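Local structure of acetylxylan esterase / glucomannan deacetylase (Cellvibrio japonicus, 2WAA) at residues A[13-18]-A[32-37]. The protein removes acetyl groups from xylan and glucomannan as a family 2 carbohydrate esterase, contributing to the breakdown of plant cell wall polysaccharides. Residues are numbered along the deposited sequence; the frame is centred on the assembly and turned at random.
Sequences IAASDP and ASLTFG
Leu34 sets its CG anti to its own carbonyl carbon (chi1 -62°), and this brings CG up to Ala15, while a positive phi at Ala32 (69°) turns the chain just before strand 34-36. The two methyls of the leucine divide: Leu34 CD1 lies 3.6 Å from Ala15 O, and Leu34 CD2 lies beside Ser16 CB. Leu34 CG sits 3.8 Å from Ala15 CB, a methyl small enough to let the leucine close in on the backbone behind it. A single hydrogen bond joins the main chains, from Ser16 N to Ala32 O at 2.9 Å, and the C=O...N angle of 164° sets the nitrogen nearly in line with the carbonyl. Next to this bond, the CB atoms of Ala14 and Ala32 meet at 3.5 Å, tighter than ordinary van der Waals contact, a fit for which short side chains are well suited. Ser33 points away, its OG bonded to Asp31. The contact is plain packing in the N-terminal β-domain, consistent with the jelly-roll-like β-sandwich of the CE2 family, away from the residues inferred to be catalytic: strands 10-14 and 34-36 both pair antiparallel with strand 112-119, so the end of one meets the start of the other along the same neighbour, while Ile28 of strand 27-28 touches both Ser16 and Leu34.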
# COMPACT_ATOMS: atom_id res chain seq x y z
N ILE A 13 -21.23 8.94 -12.22
CA ILE A 13 -20.62 9.83 -11.24
C ILE A 13 -19.12 9.89 -11.45
O ILE A 13 -18.51 8.96 -12.05
CB ILE A 13 -20.90 9.37 -9.78
CG1 ILE A 13 -20.30 7.97 -9.57
CG2 ILE A 13 -22.41 9.39 -9.51
CD1 ILE A 13 -20.52 7.45 -8.11
N ALA A 14 -18.53 11.00 -11.01
CA ALA A 14 -17.06 11.12 -11.03
C ALA A 14 -16.41 10.20 -10.00
O ALA A 14 -17.04 9.80 -9.01
CB ALA A 14 -16.63 12.59 -10.77
N ALA A 15 -15.14 9.87 -10.22
CA ALA A 15 -14.42 9.03 -9.29
C ALA A 15 -14.34 9.68 -7.88
O ALA A 15 -14.37 8.96 -6.85
CB ALA A 15 -13.00 8.78 -9.84
N SER A 16 -14.20 11.00 -7.88
CA SER A 16 -14.33 11.78 -6.69
C SER A 16 -15.81 12.12 -6.63
O SER A 16 -16.27 13.11 -7.16
CB SER A 16 -13.46 13.05 -6.78
OG SER A 16 -13.24 13.62 -5.51
N ASP A 17 -16.57 11.20 -6.08
CA ASP A 17 -17.93 11.47 -5.69
C ASP A 17 -18.13 10.77 -4.33
O ASP A 17 -17.48 9.75 -4.05
CB ASP A 17 -18.83 10.84 -6.77
CG ASP A 17 -20.29 10.94 -6.44
OD1 ASP A 17 -20.95 11.81 -7.06
OD2 ASP A 17 -20.77 10.20 -5.56
N PRO A 18 -18.99 11.32 -3.48
CA PRO A 18 -19.11 10.76 -2.14
C PRO A 18 -19.62 9.33 -2.09
O PRO A 18 -19.53 8.71 -1.05
CB PRO A 18 -20.15 11.67 -1.45
CG PRO A 18 -20.40 12.77 -2.32
CD PRO A 18 -19.76 12.57 -3.67
N ALA A 32 -12.35 15.97 -11.59
CA ALA A 32 -12.93 15.07 -10.54
C ALA A 32 -12.58 13.59 -10.72
O ALA A 32 -13.19 12.72 -10.05
CB ALA A 32 -14.48 15.27 -10.40
N SER A 33 -11.60 13.29 -11.58
CA SER A 33 -11.02 11.94 -11.61
C SER A 33 -10.06 11.79 -10.42
O SER A 33 -9.64 12.80 -9.82
CB SER A 33 -10.33 11.67 -12.95
OG SER A 33 -9.23 12.57 -13.11
N LEU A 34 -9.71 10.54 -10.09
CA LEU A 34 -8.69 10.24 -9.07
C LEU A 34 -7.54 9.54 -9.74
O LEU A 34 -7.72 8.65 -10.58
CB LEU A 34 -9.24 9.30 -7.99
CG LEU A 34 -10.41 9.86 -7.21
CD1 LEU A 34 -10.82 8.69 -6.23
CD2 LEU A 34 -9.94 11.12 -6.50
N THR A 35 -6.34 9.92 -9.31
CA THR A 35 -5.13 9.26 -9.79
C THR A 35 -4.36 8.73 -8.58
O THR A 35 -4.31 9.38 -7.54
CB THR A 35 -4.26 10.25 -10.63
OG1 THR A 35 -5.03 10.72 -11.74
CG2 THR A 35 -3.05 9.53 -11.20
N PHE A 36 -3.79 7.54 -8.75
CA PHE A 36 -3.07 6.92 -7.67
C PHE A 36 -1.92 6.06 -8.16
O PHE A 36 -1.92 5.55 -9.29
CB PHE A 36 -4.05 6.11 -6.79
CG PHE A 36 -5.03 5.26 -7.56
CD1 PHE A 36 -4.74 3.92 -7.87
CD2 PHE A 36 -6.24 5.81 -7.98
CE1 PHE A 36 -5.63 3.14 -8.60
CE2 PHE A 36 -7.16 5.03 -8.71
CZ PHE A 36 -6.84 3.69 -9.02
N GLY A 37 -0.92 5.92 -7.27
CA GLY A 37 0.30 5.22 -7.62
C GLY A 37 0.71 4.17 -6.58
O GLY A 37 1.37 3.21 -6.94